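Local structure of dehalogenase (Rhodospirillaceae, 6A41) at the interface of chains A and B. The protein catalyses dehalogenation, probably of halohydrins, as a cofactor-independent relative of the short-chain dehydrogenase/reductase family with a Rossmann-type fold. Residues are numbered along the deposited sequence; one frame, centred on the assembly and turned at random. Chains: chain A/B, dehalogenase.

The interface of chains A and B. Residues chain A 180-182, 206, 208, 210-212, 216, 240-241; chain B 231.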
loop_
_atom_site.group_PDB
_atom_site.type_symbol
_atom_site.label_atom_id
_atom_site.label_comp_id
_atom_site.label_asym_id
_atom_site.label_seq_id
_atom_site.Cartn_x
_atom_site.Cartn_y
_atom_site.Cartn_z
ATOM N N ASN A 180 15.934 -5.457 -0.060
ATOM C CA ASN A 180 16.389 -5.849 -1.410
ATOM C C ASN A 180 17.674 -5.026 -1.716
ATOM O O ASN A 180 17.903 -3.970 -1.185
ATOM C CB ASN A 180 15.303 -5.570 -2.532
ATOM C CG ASN A 180 15.401 -6.522 -3.812
ATOM O OD1 ASN A 180 14.575 -6.396 -4.761
ATOM N ND2 ASN A 180 16.361 -7.363 -3.853
ATOM N N TYR A 181 18.511 -5.565 -2.605
ATOM C CA TYR A 181 19.747 -4.962 -3.030
ATOM C C TYR A 181 20.711 -4.693 -1.887
ATOM O O TYR A 181 21.406 -3.667 -1.969
ATOM C CB TYR A 181 19.455 -3.661 -3.847
ATOM C CG TYR A 181 18.687 -4.001 -5.080
ATOM C CD1 TYR A 181 19.328 -4.638 -6.088
ATOM C CD2 TYR A 181 17.358 -3.686 -5.248
ATOM C CE1 TYR A 181 18.697 -5.020 -7.230
ATOM C CE2 TYR A 181 16.671 -4.063 -6.368
ATOM C CZ TYR A 181 17.348 -4.719 -7.409
ATOM O OH TYR A 181 16.704 -5.181 -8.573
ATOM N N VAL A 182 20.720 -5.542 -0.840
ATOM C CA VAL A 182 21.634 -5.428 0.279
ATOM C C VAL A 182 22.687 -6.516 0.120
ATOM O O VAL A 182 22.315 -7.698 -0.057
ATOM C CB VAL A 182 20.984 -5.591 1.629
ATOM C CG1 VAL A 182 22.054 -5.538 2.740
ATOM C CG2 VAL A 182 19.918 -4.551 1.844
ATOM N N ILE A 206 18.037 1.550 -8.760
ATOM C CA ILE A 206 17.891 1.893 -7.342
ATOM C C ILE A 206 18.003 3.409 -7.144
ATOM O O ILE A 206 19.042 3.965 -7.514
ATOM C CB ILE A 206 18.993 1.225 -6.565
ATOM C CG1 ILE A 206 18.963 -0.305 -6.749
ATOM C CG2 ILE A 206 18.934 1.551 -5.082
ATOM C CD1 ILE A 206 20.207 -1.004 -6.237
ATOM N N LEU A 208 18.987 5.304 -4.716
ATOM C CA LEU A 208 20.201 5.761 -4.122
ATOM C C LEU A 208 21.416 5.406 -4.955
ATOM O O LEU A 208 22.493 5.744 -4.618
ATOM C CB LEU A 208 20.335 5.132 -2.752
ATOM C CG LEU A 208 19.409 5.756 -1.692
ATOM C CD1 LEU A 208 19.703 5.027 -0.408
ATOM C CD2 LEU A 208 19.606 7.229 -1.487
ATOM N N ARG A 210 23.168 2.638 -5.475
ATOM C CA ARG A 210 24.172 1.778 -4.874
ATOM C C ARG A 210 23.479 0.606 -4.173
ATOM O O ARG A 210 22.297 0.710 -3.887
ATOM C CB ARG A 210 25.053 2.558 -3.858
ATOM C CG ARG A 210 24.227 2.918 -2.587
ATOM C CD ARG A 210 25.070 3.460 -1.490
ATOM N NE ARG A 210 24.294 3.908 -0.334
ATOM C CZ ARG A 210 24.000 3.213 0.732
ATOM N NH1 ARG A 210 24.346 1.898 0.936
ATOM N NH2 ARG A 210 23.314 3.873 1.641
ATOM N N LEU A 211 24.209 -0.477 -3.871
ATOM C CA LEU A 211 23.711 -1.521 -2.970
ATOM C C LEU A 211 23.858 -1.157 -1.539
ATOM O O LEU A 211 24.674 -0.303 -1.169
ATOM C CB LEU A 211 24.414 -2.860 -3.197
ATOM C CG LEU A 211 24.343 -3.494 -4.528
ATOM C CD1 LEU A 211 24.786 -4.963 -4.480
ATOM C CD2 LEU A 211 23.039 -3.472 -5.223
ATOM N N GLY A 212 23.016 -1.746 -0.707
ATOM C CA GLY A 212 23.026 -1.485 0.678
ATOM C C GLY A 212 24.026 -2.349 1.377
ATOM O O GLY A 212 24.554 -3.349 0.847
ATOM N N GLU A 216 23.674 -1.728 7.427
ATOM C CA GLU A 216 22.462 -0.908 7.298
ATOM C C GLU A 216 21.236 -1.759 7.568
ATOM O O GLU A 216 20.331 -1.349 8.345
ATOM C CB GLU A 216 22.308 -0.219 5.919
ATOM C CG GLU A 216 23.262 0.924 5.748
ATOM C CD GLU A 216 23.523 1.402 4.285
ATOM O OE1 GLU A 216 23.472 0.629 3.327
ATOM O OE2 GLU A 216 23.790 2.618 4.160
ATOM N N ALA A 240 15.496 -1.051 0.673
ATOM C CA ALA A 240 15.937 -1.340 -0.657
ATOM C C ALA A 240 16.363 -0.127 -1.430
ATOM O O ALA A 240 16.230 -0.123 -2.643
ATOM C CB ALA A 240 14.800 -2.013 -1.378
ATOM N N GLY A 241 16.913 0.890 -0.759
ATOM C CA GLY A 241 17.452 2.023 -1.429
ATOM C C GLY A 241 16.472 2.859 -2.233
ATOM O O GLY A 241 16.852 3.492 -3.186
ATOM N N PHE B 231 19.905 3.323 3.915
ATOM C CA PHE B 231 19.387 2.618 2.773
ATOM C C PHE B 231 17.821 2.657 2.787
ATOM O O PHE B 231 17.181 1.942 2.004
ATOM C CB PHE B 231 19.930 1.188 2.691
ATOM C CG PHE B 231 20.017 0.648 1.294
ATOM C CD1 PHE B 231 20.688 1.358 0.317
ATOM C CD2 PHE B 231 19.391 -0.554 0.908
ATOM C CE1 PHE B 231 20.808 0.887 -1.028
ATOM C CE2 PHE B 231 19.496 -1.024 -0.404
ATOM C CZ PHE B 231 20.165 -0.321 -1.355
#
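A:Gly241 N donates a hydrogen bond of 3.0 Å to the carbonyl O of B:Phe231, and this backbone link, just past strand 236-239, fixes the base of an aromatic side chain that enters chain A. B:Phe231 places CG anti to its own backbone N (chi1 -151°), which swings the ring over A:Gly241 and into a pocket built largely of loop backbone. One ring face receives A:Gly212 CA, 3.4 Å from the centroid of the B:Phe231 ring, a CH-pi contact; the opposite face lies against the A:Gly241 amide nitrogen, offset toward the rim. The ring is thus sandwiched between two glycines. Its edge points at carbonyl oxygens in the ring plane, with A:Asn180 O 3.4 Å from B:Phe231 CE2 and A:Arg210 O near CE1, where weakly positive ring hydrogens would suit them. A:Leu208 CD1 packs 3.9 Å from B:Phe231 CD1. The A:Arg210 guanidinium is turned 48° from the ring plane; its CZ lies 3.8 Å from B:Phe231 CD1, which sits over one guanidinium face, toward the rim. A:Arg210 grips A:Glu216 of helix 214-225 end-on: NH1 meets the syn lone pair of OE1 at 2.8 Å, nearly straight at 176°, while NH2 reaches OE2. An alanine in place of A:Arg210 would probably leave the A:Glu216 carboxylate without its charged mate beside B:Phe231 and open a gap against the ring. Burial of 131 Å² of B:Phe231 marks it as a plug, repeated with chains exchanged by the two-fold; halohydrin dehalogenases are typically tetramers, so this pairing within the four-copy assembly is likely biological. A:Arg210 NH1 also bonds A:Leu211 O at 3.1 Å, tying the guanidinium to its own loop.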